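Purine nucleoside phosphorylase (Schistosoma mansoni, PDB 6BFV) catalyses the reversible phosphorolysis of purine nucleosides such as inosine and guanosine, releasing the free base and ribose 1-phosphate. Local coordinates at the 5-fluoropyrimidin-2-ol site. Numbering follows the deposited sequence.

The 5-fluoropyrimidin-2-ol site. Residues 118-120, 202-203, 219-221, 244-245, 262. With DJP (5-fluoropyrimidin-2-ol), chain B.
Tyr202 turns the edge of its phenol ring towards one face of the 5-fluoropyrimidin-2-ol, the two planes standing at 80° in an edge-to-face contact; an aromatic suits this place because its edge offers C-H groups to the pi face. The CD1–CE1 side does the touching, with CD1 3.5 Å from the ligand's C3; chi1 of -76° sets CG anti to the carbonyl carbon and so swings the ring over the base. The opposite face lies on the backbone of strand 112-121, where the carbonyl carbon of Ala119 sits over the ring. Gly120, lacking a side chain, brings its CA to 3.3 Å from the ligand's N1, beside C2. Small residues suit this wall because the flat base can settle directly on the main chain. Polar recognition comes from Glu203, whose chi1 of 62° wedges CG between the backbone N and C and whose chain bends at chi2, bringing the carboxylate to the N1–C3 edge. Its OE2 lies 3.0 Å from the ring nitrogen N1, a hydrogen bond if the ligand is in its 1,2-dihydro-2-oxo form with the proton on this nitrogen. Around the exocyclic O gather the CB of Ala244, 3.4 Å away, OD1 of Asn245 at 3.5 Å and CG2 of Val262, a branched apolar side chain that packs there without polar demand; a weak hydrogen bond to the Ala119 carbonyl could form only from the hydroxyl tautomer. At the far end the fluorine meets the CA of Gly220 and the terminal CE of Met221, 3.6 Å from F, an apolar lining suited to a weakly polarisable halogen. The ligand, almost wholly buried and perhaps a partial purine mimic, occupies the purine-base pocket, where the family's recognising glutamate and asparagine hold the nucleobase during phosphorolysis.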
loop_
_atom_site.group_PDB
_atom_site.type_symbol
_atom_site.label_atom_id
_atom_site.label_comp_id
_atom_site.label_asym_id
_atom_site.label_seq_id
_atom_site.Cartn_x
_atom_site.Cartn_y
_atom_site.Cartn_z
ATOM N N LEU A 118 -7.861 -15.426 -13.470
ATOM C CA LEU A 118 -7.118 -16.540 -12.886
ATOM C C LEU A 118 -6.638 -16.148 -11.488
ATOM O O LEU A 118 -6.135 -15.027 -11.291
ATOM C CB LEU A 118 -5.894 -16.912 -13.749
ATOM C CG LEU A 118 -6.111 -17.288 -15.226
ATOM C CD1 LEU A 118 -4.805 -17.446 -16.032
ATOM C CD2 LEU A 118 -6.843 -18.540 -15.294
ATOM N N ALA A 119 -6.714 -17.076 -10.534
ATOM C CA ALA A 119 -6.384 -16.744 -9.146
ATOM C C ALA A 119 -5.700 -17.917 -8.444
ATOM O O ALA A 119 -5.739 -19.054 -8.913
ATOM C CB ALA A 119 -7.645 -16.330 -8.381
ATOM N N GLY A 120 -5.038 -17.628 -7.323
ATOM C CA GLY A 120 -4.478 -18.685 -6.475
ATOM C C GLY A 120 -5.495 -19.032 -5.396
ATOM O O GLY A 120 -6.190 -18.153 -4.882
ATOM N N TYR A 202 4.099 -13.577 -7.703
ATOM C CA TYR A 202 3.105 -14.433 -7.064
ATOM C C TYR A 202 3.119 -14.243 -5.544
ATOM O O TYR A 202 4.144 -13.939 -4.935
ATOM C CB TYR A 202 3.354 -15.915 -7.429
ATOM C CG TYR A 202 2.913 -16.249 -8.846
ATOM C CD1 TYR A 202 1.571 -16.228 -9.199
ATOM C CD2 TYR A 202 3.828 -16.561 -9.822
ATOM C CE1 TYR A 202 1.160 -16.505 -10.514
ATOM C CE2 TYR A 202 3.443 -16.849 -11.121
ATOM C CZ TYR A 202 2.109 -16.819 -11.462
ATOM O OH TYR A 202 1.744 -17.086 -12.752
ATOM N N GLU A 203 1.959 -14.430 -4.927
ATOM C CA GLU A 203 1.876 -14.488 -3.473
ATOM C C GLU A 203 2.977 -15.392 -2.910
ATOM O O GLU A 203 3.185 -16.510 -3.394
ATOM C CB GLU A 203 0.483 -15.006 -3.063
ATOM C CG GLU A 203 0.122 -16.494 -3.544
ATOM C CD GLU A 203 -0.538 -16.538 -4.923
ATOM O OE1 GLU A 203 -0.508 -15.525 -5.662
ATOM O OE2 GLU A 203 -1.108 -17.588 -5.274
ATOM N N VAL A 219 -6.708 -15.424 -4.143
ATOM C CA VAL A 219 -5.887 -14.221 -4.329
ATOM C C VAL A 219 -5.508 -14.054 -5.817
ATOM O O VAL A 219 -5.213 -15.033 -6.503
ATOM C CB VAL A 219 -4.631 -14.295 -3.418
ATOM C CG1 VAL A 219 -3.789 -15.580 -3.698
ATOM C CG2 VAL A 219 -3.819 -13.053 -3.521
ATOM N N GLY A 220 -5.457 -12.809 -6.297
ATOM C CA GLY A 220 -5.005 -12.511 -7.652
ATOM C C GLY A 220 -4.649 -11.046 -7.835
ATOM O O GLY A 220 -4.702 -10.237 -6.898
ATOM N N MET A 221 -4.327 -10.698 -9.088
ATOM C CA MET A 221 -3.709 -9.407 -9.390
ATOM C C MET A 221 -4.582 -8.513 -10.280
ATOM O O MET A 221 -4.057 -7.599 -10.920
ATOM C CB MET A 221 -2.344 -9.638 -10.062
ATOM C CG MET A 221 -1.422 -10.612 -9.368
ATOM S SD MET A 221 0.040 -10.859 -10.430
ATOM C CE MET A 221 0.723 -12.266 -9.605
ATOM N N ALA A 244 -6.057 -21.813 -10.197
ATOM C CA ALA A 244 -4.962 -22.501 -10.875
ATOM C C ALA A 244 -3.962 -23.189 -9.939
ATOM O O ALA A 244 -3.092 -23.911 -10.431
ATOM C CB ALA A 244 -4.204 -21.531 -11.778
ATOM N N ASN A 245 -4.069 -23.022 -8.626
ATOM C CA ASN A 245 -3.237 -23.768 -7.678
ATOM C C ASN A 245 -3.870 -23.610 -6.303
ATOM O O ASN A 245 -4.778 -22.790 -6.119
ATOM C CB ASN A 245 -1.787 -23.280 -7.699
ATOM C CG ASN A 245 -1.531 -22.143 -6.727
ATOM O OD1 ASN A 245 -2.432 -21.332 -6.435
ATOM N ND2 ASN A 245 -0.297 -22.066 -6.227
ATOM N N VAL A 262 0.099 -22.373 -14.665
ATOM C CA VAL A 262 -1.135 -21.600 -14.578
ATOM C C VAL A 262 -1.856 -21.596 -15.924
ATOM O O VAL A 262 -3.068 -21.825 -15.997
ATOM C CB VAL A 262 -0.812 -20.172 -14.092
ATOM C CG1 VAL A 262 -1.985 -19.234 -14.297
ATOM C CG2 VAL A 262 -0.465 -20.191 -12.618
HETATM C C3 DJP B . -1.742 -16.486 -8.055
HETATM C C2 DJP B . -2.358 -18.348 -9.411
HETATM C C1 DJP B . -2.742 -16.114 -10.280
HETATM O O DJP B . -2.426 -19.727 -9.562
HETATM N N DJP B . -2.796 -17.513 -10.429
HETATM N N1 DJP B . -1.813 -17.823 -8.180
HETATM C C DJP B . -2.216 -15.642 -9.087
HETATM F F DJP B . -2.139 -14.307 -8.910
#